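Local atomic coordinates of tRNA (uracil(54)-C(5))-methyltransferase (Pyrococcus abyssi, PDB entry 2JJQ), a protein that catalyses the S-adenosyl-L-methionine-dependent methylation of uridine 54 in tRNA, forming 5-methyluridine at that position. Residues D296-V301 with D360-G365; S345-S350 with G365-L370; V349-F354 with K372-E377. All coordinates share one frame; numbering follows the deposited sequence.

All three contacts lie in the C-terminal catalytic domain, a class I methyltransferase fold, at the C-terminal ends of its parallel strands and along helix 368-377. Contact 1 joins the ends of the adjacent parallel strands 293-297 and 356-359 around S-adenosyl-L-homocysteine. Contact 2, centred about 10 Å from it, shares G365 and meets the N1/N6 edge of the adenine; contact 3 is centred about 10 Å from contact 2 and 16 Å from contact 1, shares V349 and S350 with contact 2, and uses the C-terminal part (372-377) of the helix. Along the chain 296-301 comes first, then 345-354, then 360-377. As is general in this fold, loops at the C-terminal strand ends hold the cofactor; here helix 368-377 packs on the 345-354 loop.

Contact 1 of 3, residues D296-V301 with D360-G365; sequences DMYSGV and DPPRAG. With SAH (S-adenosyl-L-homocysteine), chain B.
Y298 and D360 lie side by side where two neighbouring parallel strands end, their CA atoms 5.5 Å apart, with only a weak backbone bond from D360 N to M297 O across the gap. This is the cofactor site of a class I methyltransferase: the chain leaving strand 293-297 runs into the glycine-containing loop before helix 303-310, and the chain leaving strand 356-359 supplies the D360-P361-P362 sequence. The Y298 ring is the centrepiece. P361 CA sits over one face in a CH-pi contact, 3.6 Å from the ring centroid and 11° off its normal, while M297 CE covers the opposite face. P362 joins from a different direction, its CD 3.6 Å from Y298 CE1, the two side chains crossing at about a right angle. With CG anti to the carbonyl carbon (chi1 -50°), the ring projects across to the prolines, and its hydroxyl is hydrogen-bonded to D346 OD2, which holds the ring from its far end. S-adenosyl-L-homocysteine fills the angle between the two segments. Its adenine reaches the ring edge in plane through C4, and P362 CG lies 3.5 Å from its N7. At the other end, Y298 O and D360 OD2 both accept from the amino nitrogen of the ligand, so a backbone carbonyl from one strand end and a carboxylate from the other grip the same group; the D360 carboxylate would probably favour the protonated form of that amine. G300 comes against the ribose, with CA 3.5 Å from O3', and its N is hydrogen-bonded to D319. It has a positive phi, easily taken by glycine, and the carboxylate O of the ligand fills the place beside its CA. Y298 CB covers D360 O at 3.2 Å, burying a carbonyl oxygen that has no hydrogen-bond partner in the model.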
loop_
_atom_site.group_PDB
_atom_site.type_symbol
_atom_site.label_atom_id
_atom_site.label_comp_id
_atom_site.label_asym_id
_atom_site.label_seq_id
_atom_site.Cartn_x
_atom_site.Cartn_y
_atom_site.Cartn_z
ATOM N N ASP A 296 -13.042 15.711 0.536
ATOM C CA ASP A 296 -12.098 14.596 0.553
ATOM C C ASP A 296 -12.941 13.355 0.149
ATOM O O ASP A 296 -13.482 12.625 1.021
ATOM C CB ASP A 296 -11.454 14.444 1.949
ATOM C CG ASP A 296 -10.361 13.337 2.010
ATOM O OD1 ASP A 296 -9.921 12.885 0.907
ATOM O OD2 ASP A 296 -9.932 12.972 3.159
ATOM N N MET A 297 -13.027 13.111 -1.163
ATOM C CA MET A 297 -13.836 12.018 -1.710
ATOM C C MET A 297 -12.996 10.722 -1.739
ATOM O O MET A 297 -11.829 10.753 -2.130
ATOM C CB MET A 297 -14.397 12.412 -3.094
ATOM C CG MET A 297 -15.371 11.322 -3.687
ATOM S SD MET A 297 -16.665 10.899 -2.498
ATOM C CE MET A 297 -17.207 9.293 -3.086
ATOM N N TYR A 298 -13.623 9.599 -1.383
ATOM C CA TYR A 298 -12.922 8.337 -1.129
ATOM C C TYR A 298 -11.898 8.589 -0.002
ATOM O O TYR A 298 -10.747 8.225 -0.109
ATOM C CB TYR A 298 -12.198 7.849 -2.368
ATOM C CG TYR A 298 -13.037 7.819 -3.650
ATOM C CD1 TYR A 298 -13.905 6.762 -3.908
ATOM C CD2 TYR A 298 -12.889 8.816 -4.627
ATOM C CE1 TYR A 298 -14.658 6.727 -5.076
ATOM C CE2 TYR A 298 -13.594 8.757 -5.805
ATOM C CZ TYR A 298 -14.474 7.714 -6.017
ATOM O OH TYR A 298 -15.152 7.680 -7.204
ATOM N N SER A 299 -12.372 9.171 1.098
ATOM C CA SER A 299 -11.451 9.655 2.187
ATOM C C SER A 299 -10.759 8.536 2.918
ATOM O O SER A 299 -9.768 8.755 3.622
ATOM C CB SER A 299 -12.234 10.458 3.222
ATOM O OG SER A 299 -13.159 9.611 3.899
ATOM N N GLY A 300 -11.307 7.328 2.846
ATOM C CA GLY A 300 -10.823 6.302 3.786
ATOM C C GLY A 300 -10.855 6.862 5.189
ATOM O O GLY A 300 -11.822 7.534 5.595
ATOM N N VAL A 301 -9.794 6.577 5.940
ATOM C CA VAL A 301 -9.703 7.025 7.334
ATOM C C VAL A 301 -9.314 8.504 7.440
ATOM O O VAL A 301 -9.133 9.006 8.533
ATOM C CB VAL A 301 -8.663 6.203 8.072
ATOM C CG1 VAL A 301 -9.051 4.684 8.049
ATOM C CG2 VAL A 301 -7.256 6.450 7.508
ATOM N N ASP A 360 -9.577 10.011 -4.532
ATOM C CA ASP A 360 -8.553 8.967 -4.416
ATOM C C ASP A 360 -9.289 7.660 -4.638
ATOM O O ASP A 360 -9.488 6.920 -3.711
ATOM C CB ASP A 360 -7.940 8.989 -2.986
ATOM C CG ASP A 360 -6.667 8.153 -2.875
ATOM O OD1 ASP A 360 -6.319 7.493 -3.874
ATOM O OD2 ASP A 360 -6.060 8.145 -1.756
ATOM N N PRO A 361 -9.750 7.414 -5.863
ATOM C CA PRO A 361 -10.685 6.323 -6.092
ATOM C C PRO A 361 -10.090 4.944 -5.942
ATOM O O PRO A 361 -8.866 4.816 -5.883
ATOM C CB PRO A 361 -11.108 6.525 -7.564
ATOM C CG PRO A 361 -9.982 7.261 -8.222
ATOM C CD PRO A 361 -9.477 8.189 -7.088
ATOM N N PRO A 362 -10.965 3.917 -5.830
ATOM C CA PRO A 362 -10.537 2.522 -5.847
ATOM C C PRO A 362 -10.038 2.171 -7.258
ATOM O O PRO A 362 -10.002 3.029 -8.143
ATOM C CB PRO A 362 -11.826 1.758 -5.541
ATOM C CG PRO A 362 -12.889 2.585 -6.044
ATOM C CD PRO A 362 -12.439 4.036 -5.741
ATOM N N ARG A 363 -9.664 0.912 -7.452
ATOM C CA ARG A 363 -9.172 0.440 -8.749
ATOM C C ARG A 363 -10.108 0.726 -9.956
ATOM O O ARG A 363 -9.643 0.936 -11.061
ATOM C CB ARG A 363 -8.866 -1.072 -8.655
ATOM C CG ARG A 363 -7.496 -1.365 -8.012
ATOM C CD ARG A 363 -7.255 -2.877 -7.867
ATOM N NE ARG A 363 -5.836 -3.226 -7.912
ATOM C CZ ARG A 363 -5.116 -3.620 -6.852
ATOM N NH1 ARG A 363 -5.672 -3.698 -5.644
ATOM N NH2 ARG A 363 -3.833 -3.938 -6.997
ATOM N N ALA A 364 -11.407 0.700 -9.729
ATOM C CA ALA A 364 -12.402 0.950 -10.783
ATOM C C ALA A 364 -12.346 2.383 -11.324
ATOM O O ALA A 364 -12.920 2.677 -12.397
ATOM C CB ALA A 364 -13.809 0.660 -10.262
ATOM N N GLY A 365 -11.702 3.278 -10.576
ATOM C CA GLY A 365 -11.650 4.674 -10.973
ATOM C C GLY A 365 -12.912 5.400 -10.560
ATOM O O GLY A 365 -13.712 4.876 -9.799
HETATM N N SAH B . -7.709 8.553 0.591
HETATM C CA SAH B . -7.737 7.250 1.333
HETATM C CB SAH B . -7.520 6.072 0.385
HETATM C CG SAH B . -8.643 5.899 -0.613
HETATM S SD SAH B . -8.614 4.179 -1.144
HETATM C C SAH B . -6.598 7.256 2.325
HETATM O O SAH B . -6.465 6.397 3.212
HETATM O OXT SAH B . -5.752 8.133 2.232
HETATM C "C5'" SAH B . -10.121 4.200 -2.083
HETATM C "C4'" SAH B . -11.331 4.339 -1.142
HETATM O "O4'" SAH B . -12.586 4.188 -1.856
HETATM C "C3'" SAH B . -11.385 3.299 -0.022
HETATM O "O3'" SAH B . -11.311 3.984 1.245
HETATM C "C2'" SAH B . -12.732 2.567 -0.241
HETATM O "O2'" SAH B . -13.444 2.207 0.947
HETATM C "C1'" SAH B . -13.557 3.573 -0.987
HETATM N N9 SAH B . -14.509 3.095 -1.983
HETATM C C8 SAH B . -14.392 2.025 -2.807
HETATM N N7 SAH B . -15.446 2.015 -3.666
HETATM C C5 SAH B . -16.208 3.091 -3.415
HETATM C C6 SAH B . -17.450 3.682 -3.956
HETATM N N6 SAH B . -18.065 3.036 -4.976
HETATM N N1 SAH B . -17.901 4.844 -3.377
HETATM C C2 SAH B . -17.259 5.454 -2.357
HETATM N N3 SAH B . -16.139 4.950 -1.820
HETATM C C4 SAH B . -15.587 3.814 -2.310
#

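Contact 2 of 3, residues S345-S350 with G365-L370; sequences SDREVS and GLHPRL. With SAH (S-adenosyl-L-homocysteine), chain B.
D346 meets H367 through its carboxylate: OD2 lies 3.4 Å from H367 CB and takes a weak hydrogen bond from H367 N. The planes of carboxylate and imidazole stand 76° apart. D346 has CG between the backbone N and the carbonyl carbon (chi1 61°), and this turns OD1 toward the adenine and OD2 toward the 365-370 segment. OD1 accepts a weak bond from the adenine amino nitrogen N6, and the backbone contributes a straighter one, D346 N to adenine N1 at 3.0 Å and 167°. Next to this pair, R347 passes over the histidine. Its CB lies over one face, offset toward the rim, and its CG comes within 3.2 Å of H367 CD2, so aliphatic carbons rather than the guanidinium cover the ring. Farther out, R347 NH2 and R369 NH1 are 3.5 Å apart, a close meeting of like charges with the guanidinium planes nearly perpendicular.

The second shell fixes these groups. D346 OD2 is hydrogen-bonded to Y298 OH and to a water that also donates to G365 O. H367 is held as the N-cap of helix 368-377, where its ND1 accepts from R369 N at 2.9 Å, the donor lying almost exactly in the imidazole plane. On the other segment, S345 OG accepts from R347 N in an ST turn. Beneath the polar layer L370 packs against D346 and V349, its CD1 4.0 Å from V349 CG1.

Recognition of the adenine N1 and N6 by a backbone amide and an acidic side chain, in a loop after a strand of the central sheet, marks the adenine end of a class I methyltransferase cofactor pocket.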
loop_
_atom_site.group_PDB
_atom_site.type_symbol
_atom_site.label_atom_id
_atom_site.label_comp_id
_atom_site.label_asym_id
_atom_site.label_seq_id
_atom_site.Cartn_x
_atom_site.Cartn_y
_atom_site.Cartn_z
ATOM N N SER A 345 -21.708 6.641 -1.310
ATOM C CA SER A 345 -21.155 6.065 -2.507
ATOM C C SER A 345 -20.831 7.160 -3.524
ATOM O O SER A 345 -21.559 8.164 -3.614
ATOM C CB SER A 345 -22.229 5.156 -3.137
ATOM O OG SER A 345 -21.833 4.708 -4.414
ATOM N N ASP A 346 -19.764 6.964 -4.307
ATOM C CA ASP A 346 -19.484 7.848 -5.407
ATOM C C ASP A 346 -20.677 7.952 -6.403
ATOM O O ASP A 346 -20.793 8.904 -7.110
ATOM C CB ASP A 346 -18.141 7.485 -6.110
ATOM C CG ASP A 346 -18.111 6.070 -6.723
ATOM O OD1 ASP A 346 -19.083 5.282 -6.607
ATOM O OD2 ASP A 346 -17.076 5.740 -7.359
ATOM N N ARG A 347 -21.553 6.956 -6.432
ATOM C CA ARG A 347 -22.712 7.004 -7.341
ATOM C C ARG A 347 -23.655 8.158 -6.950
ATOM O O ARG A 347 -24.409 8.665 -7.793
ATOM C CB ARG A 347 -23.462 5.672 -7.318
ATOM C CG ARG A 347 -22.587 4.425 -7.504
ATOM C CD ARG A 347 -23.389 3.116 -7.242
ATOM N NE ARG A 347 -24.798 3.349 -7.545
ATOM C CZ ARG A 347 -25.580 2.493 -8.195
ATOM N NH1 ARG A 347 -25.096 1.320 -8.609
ATOM N NH2 ARG A 347 -26.857 2.808 -8.428
ATOM N N GLU A 348 -23.609 8.583 -5.691
ATOM C CA GLU A 348 -24.589 9.534 -5.146
ATOM C C GLU A 348 -24.048 10.845 -4.579
ATOM O O GLU A 348 -24.821 11.810 -4.415
ATOM C CB GLU A 348 -25.417 8.859 -4.040
ATOM C CG GLU A 348 -24.652 8.644 -2.716
ATOM C CD GLU A 348 -25.224 7.466 -1.871
ATOM O OE1 GLU A 348 -26.458 7.207 -2.012
ATOM O OE2 GLU A 348 -24.453 6.814 -1.086
ATOM N N VAL A 349 -22.755 10.901 -4.245
ATOM C CA VAL A 349 -22.197 12.079 -3.552
ATOM C C VAL A 349 -22.366 13.346 -4.360
ATOM O O VAL A 349 -22.118 13.372 -5.561
ATOM C CB VAL A 349 -20.686 11.898 -3.209
ATOM C CG1 VAL A 349 -19.869 11.785 -4.481
ATOM C CG2 VAL A 349 -20.147 13.079 -2.360
ATOM N N SER A 350 -22.785 14.410 -3.686
ATOM C CA SER A 350 -22.830 15.740 -4.294
ATOM C C SER A 350 -21.474 16.432 -4.216
ATOM O O SER A 350 -20.795 16.392 -3.180
ATOM C CB SER A 350 -23.890 16.613 -3.604
ATOM O OG SER A 350 -23.705 17.954 -3.965
ATOM N N GLY A 365 -11.702 3.278 -10.576
ATOM C CA GLY A 365 -11.650 4.674 -10.973
ATOM C C GLY A 365 -12.912 5.400 -10.560
ATOM O O GLY A 365 -13.712 4.876 -9.799
ATOM N N LEU A 366 -13.116 6.604 -11.074
ATOM C CA LEU A 366 -14.255 7.421 -10.688
ATOM C C LEU A 366 -15.553 6.893 -11.311
ATOM O O LEU A 366 -15.600 6.668 -12.512
ATOM C CB LEU A 366 -14.058 8.845 -11.219
ATOM C CG LEU A 366 -12.790 9.582 -10.726
ATOM C CD1 LEU A 366 -12.806 10.942 -11.371
ATOM C CD2 LEU A 366 -12.850 9.717 -9.206
ATOM N N HIS A 367 -16.601 6.702 -10.522
ATOM C CA HIS A 367 -17.901 6.348 -11.118
ATOM C C HIS A 367 -18.291 7.377 -12.188
ATOM O O HIS A 367 -18.177 8.582 -11.962
ATOM C CB HIS A 367 -18.997 6.362 -10.078
ATOM C CG HIS A 367 -20.244 5.664 -10.528
ATOM N ND1 HIS A 367 -21.095 6.196 -11.471
ATOM C CD2 HIS A 367 -20.772 4.468 -10.178
ATOM C CE1 HIS A 367 -22.105 5.368 -11.670
ATOM N NE2 HIS A 367 -21.921 4.299 -10.918
ATOM N N PRO A 368 -18.781 6.909 -13.360
ATOM C CA PRO A 368 -19.277 7.838 -14.404
ATOM C C PRO A 368 -20.227 8.934 -13.923
ATOM O O PRO A 368 -20.144 10.080 -14.406
ATOM C CB PRO A 368 -19.973 6.879 -15.394
ATOM C CG PRO A 368 -19.062 5.633 -15.330
ATOM C CD PRO A 368 -18.794 5.504 -13.824
ATOM N N ARG A 369 -21.115 8.619 -12.991
ATOM C CA ARG A 369 -22.035 9.620 -12.432
ATOM C C ARG A 369 -21.301 10.732 -11.673
ATOM O O ARG A 369 -21.704 11.882 -11.683
ATOM C CB ARG A 369 -23.085 8.989 -11.508
ATOM C CG ARG A 369 -24.197 8.276 -12.283
ATOM C CD ARG A 369 -25.208 7.540 -11.404
ATOM N NE ARG A 369 -26.282 7.006 -12.245
ATOM C CZ ARG A 369 -27.162 6.085 -11.851
ATOM N NH1 ARG A 369 -27.090 5.572 -10.618
ATOM N NH2 ARG A 369 -28.115 5.671 -12.696
ATOM N N LEU A 370 -20.236 10.364 -10.983
ATOM C CA LEU A 370 -19.426 11.353 -10.268
ATOM C C LEU A 370 -18.714 12.226 -11.312
ATOM O O LEU A 370 -18.635 13.444 -11.145
ATOM C CB LEU A 370 -18.395 10.626 -9.383
ATOM C CG LEU A 370 -17.393 11.566 -8.707
ATOM C CD1 LEU A 370 -18.077 12.687 -7.900
ATOM C CD2 LEU A 370 -16.455 10.705 -7.786
HETATM N N SAH B . -7.709 8.553 0.591
HETATM C CA SAH B . -7.737 7.250 1.333
HETATM C CB SAH B . -7.520 6.072 0.385
HETATM C CG SAH B . -8.643 5.899 -0.613
HETATM S SD SAH B . -8.614 4.179 -1.144
HETATM C C SAH B . -6.598 7.256 2.325
HETATM O O SAH B . -6.465 6.397 3.212
HETATM O OXT SAH B . -5.752 8.133 2.232
HETATM C "C5'" SAH B . -10.121 4.200 -2.083
HETATM C "C4'" SAH B . -11.331 4.339 -1.142
HETATM O "O4'" SAH B . -12.586 4.188 -1.856
HETATM C "C3'" SAH B . -11.385 3.299 -0.022
HETATM O "O3'" SAH B . -11.311 3.984 1.245
HETATM C "C2'" SAH B . -12.732 2.567 -0.241
HETATM O "O2'" SAH B . -13.444 2.207 0.947
HETATM C "C1'" SAH B . -13.557 3.573 -0.987
HETATM N N9 SAH B . -14.509 3.095 -1.983
HETATM C C8 SAH B . -14.392 2.025 -2.807
HETATM N N7 SAH B . -15.446 2.015 -3.666
HETATM C C5 SAH B . -16.208 3.091 -3.415
HETATM C C6 SAH B . -17.450 3.682 -3.956
HETATM N N6 SAH B . -18.065 3.036 -4.976
HETATM N N1 SAH B . -17.901 4.844 -3.377
HETATM C C2 SAH B . -17.259 5.454 -2.357
HETATM N N3 SAH B . -16.139 4.950 -1.820
HETATM C C4 SAH B . -15.587 3.814 -2.310
HETATM O O HOH W 1 -15.632 3.777 -8.225
#

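Contact 3 of 3, residues V349-F354 with K372-E377; sequences VSVKGF and KRLNRE
K352 and E377 form a salt bridge across the contact, with NZ 3.0 Å from OE2. The ammonium approaches from above the carboxylate, 54° out of its plane. R376 NE makes a long salt bridge to E377 OE2 at 3.9 Å; the oxygen lies well out of the guanidinium plane, so no N-H points at it, and the acid faces two basic groups. K352 gets there by a late bend: the chain runs extended until chi4 (-70°) turns NZ onto E377, while its CG packs 3.5 Å from E377 CD. A water joins the other oxygen, E377 OE1, to G353 N in the type II turn from V351 to F354.

At the opposite end of the contact, R373 stretches from the helix toward the loop. Its CD lies 3.4 Å from V349 O, a water links that carbonyl to NH1, and NH1 is also hydrogen-bonded to R347 O.

Between these polar ends V351 is the apolar wedge. Its CG2 rests 3.6 Å from R373 O and also touches E377 CG, whereas CG1 meets L374 CD2 at 3.9 Å.

The loop between strands 339-343 and 356-359 is thus clasped to helix 368-377, while V349 and V351 also pack against M297 and L295 of strand 293-297.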
loop_
_atom_site.group_PDB
_atom_site.type_symbol
_atom_site.label_atom_id
_atom_site.label_comp_id
_atom_site.label_asym_id
_atom_site.label_seq_id
_atom_site.Cartn_x
_atom_site.Cartn_y
_atom_site.Cartn_z
ATOM N N VAL A 349 -22.755 10.901 -4.245
ATOM C CA VAL A 349 -22.197 12.079 -3.552
ATOM C C VAL A 349 -22.366 13.346 -4.360
ATOM O O VAL A 349 -22.118 13.372 -5.561
ATOM C CB VAL A 349 -20.686 11.898 -3.209
ATOM C CG1 VAL A 349 -19.869 11.785 -4.481
ATOM C CG2 VAL A 349 -20.147 13.079 -2.360
ATOM N N SER A 350 -22.785 14.410 -3.686
ATOM C CA SER A 350 -22.830 15.740 -4.294
ATOM C C SER A 350 -21.474 16.432 -4.216
ATOM O O SER A 350 -20.795 16.392 -3.180
ATOM C CB SER A 350 -23.890 16.613 -3.604
ATOM O OG SER A 350 -23.705 17.954 -3.965
ATOM N N VAL A 351 -21.106 17.093 -5.296
ATOM C CA VAL A 351 -19.879 17.870 -5.351
ATOM C C VAL A 351 -20.191 19.344 -5.419
ATOM O O VAL A 351 -19.335 20.160 -5.686
ATOM C CB VAL A 351 -19.016 17.408 -6.557
ATOM C CG1 VAL A 351 -18.456 16.038 -6.258
ATOM C CG2 VAL A 351 -19.837 17.290 -7.821
ATOM N N LYS A 352 -21.440 19.714 -5.146
ATOM C CA LYS A 352 -21.807 21.123 -5.177
ATOM C C LYS A 352 -21.157 21.893 -4.047
ATOM O O LYS A 352 -21.119 21.408 -2.909
ATOM C CB LYS A 352 -23.324 21.253 -4.982
ATOM C CG LYS A 352 -24.189 20.607 -6.076
ATOM C CD LYS A 352 -25.647 21.100 -5.915
ATOM C CE LYS A 352 -26.646 20.346 -6.803
ATOM N NZ LYS A 352 -26.439 20.692 -8.239
ATOM N N GLY A 353 -20.700 23.103 -4.329
ATOM C CA GLY A 353 -20.354 24.055 -3.280
ATOM C C GLY A 353 -18.947 23.947 -2.716
ATOM O O GLY A 353 -18.667 24.552 -1.680
ATOM N N PHE A 354 -18.072 23.164 -3.356
ATOM C CA PHE A 354 -16.682 23.044 -2.865
ATOM C C PHE A 354 -15.762 23.896 -3.717
ATOM O O PHE A 354 -16.033 24.080 -4.899
ATOM C CB PHE A 354 -16.249 21.581 -2.929
ATOM C CG PHE A 354 -17.009 20.736 -2.009
ATOM C CD1 PHE A 354 -16.716 20.768 -0.631
ATOM C CD2 PHE A 354 -18.037 19.919 -2.463
ATOM C CE1 PHE A 354 -17.401 20.003 0.284
ATOM C CE2 PHE A 354 -18.753 19.162 -1.525
ATOM C CZ PHE A 354 -18.448 19.181 -0.176
ATOM N N LYS A 372 -19.781 12.986 -14.326
ATOM C CA LYS A 372 -20.839 13.912 -14.794
ATOM C C LYS A 372 -21.084 15.072 -13.832
ATOM O O LYS A 372 -21.208 16.256 -14.242
ATOM C CB LYS A 372 -22.149 13.154 -15.008
ATOM C CG LYS A 372 -22.054 12.107 -16.133
ATOM C CD LYS A 372 -23.412 11.602 -16.567
ATOM C CE LYS A 372 -23.299 10.573 -17.702
ATOM N NZ LYS A 372 -24.668 10.289 -18.284
ATOM N N ARG A 373 -21.150 14.745 -12.536
ATOM C CA ARG A 373 -21.433 15.736 -11.514
ATOM C C ARG A 373 -20.298 16.751 -11.426
ATOM O O ARG A 373 -20.541 17.955 -11.324
ATOM C CB ARG A 373 -21.674 15.065 -10.176
ATOM C CG ARG A 373 -23.035 14.399 -10.084
ATOM C CD ARG A 373 -23.210 13.743 -8.729
ATOM N NE ARG A 373 -24.615 13.414 -8.599
ATOM C CZ ARG A 373 -25.071 12.174 -8.506
ATOM N NH1 ARG A 373 -24.212 11.157 -8.485
ATOM N NH2 ARG A 373 -26.385 11.958 -8.411
ATOM N N LEU A 374 -19.052 16.271 -11.534
ATOM C CA LEU A 374 -17.879 17.157 -11.493
ATOM C C LEU A 374 -17.879 18.090 -12.721
ATOM O O LEU A 374 -17.547 19.280 -12.630
ATOM C CB LEU A 374 -16.592 16.293 -11.468
ATOM C CG LEU A 374 -16.290 15.677 -10.082
ATOM C CD1 LEU A 374 -15.186 14.543 -10.159
ATOM C CD2 LEU A 374 -15.852 16.760 -9.085
ATOM N N ASN A 375 -18.234 17.526 -13.873
ATOM C CA ASN A 375 -18.351 18.301 -15.134
ATOM C C ASN A 375 -19.434 19.399 -15.094
ATOM O O ASN A 375 -19.306 20.453 -15.735
ATOM C CB ASN A 375 -18.537 17.344 -16.327
ATOM C CG ASN A 375 -17.233 16.671 -16.743
ATOM O OD1 ASN A 375 -16.157 17.154 -16.416
ATOM N ND2 ASN A 375 -17.325 15.593 -17.518
ATOM N N ARG A 376 -20.495 19.136 -14.352
ATOM C CA ARG A 376 -21.638 20.047 -14.264
ATOM C C ARG A 376 -21.343 21.116 -13.232
ATOM O O ARG A 376 -21.546 22.299 -13.481
ATOM C CB ARG A 376 -22.887 19.261 -13.893
ATOM C CG ARG A 376 -24.147 20.061 -13.729
ATOM C CD ARG A 376 -25.362 19.107 -13.818
ATOM N NE ARG A 376 -25.744 18.531 -12.523
ATOM C CZ ARG A 376 -25.643 17.238 -12.198
ATOM N NH1 ARG A 376 -25.175 16.350 -13.079
ATOM N NH2 ARG A 376 -26.020 16.829 -10.992
ATOM N N GLU A 377 -20.831 20.703 -12.074
ATOM C CA GLU A 377 -20.578 21.637 -10.980
ATOM C C GLU A 377 -19.302 22.422 -11.170
ATOM O O GLU A 377 -19.202 23.580 -10.737
ATOM C CB GLU A 377 -20.522 20.904 -9.622
ATOM C CG GLU A 377 -21.829 20.314 -9.167
ATOM C CD GLU A 377 -22.994 21.292 -9.275
ATOM O OE1 GLU A 377 -22.886 22.425 -8.719
ATOM O OE2 GLU A 377 -24.010 20.900 -9.903
HETATM O O HOH W 2 -21.742 11.407 -7.412
HETATM O O HOH W 3 -21.013 24.126 -7.038
#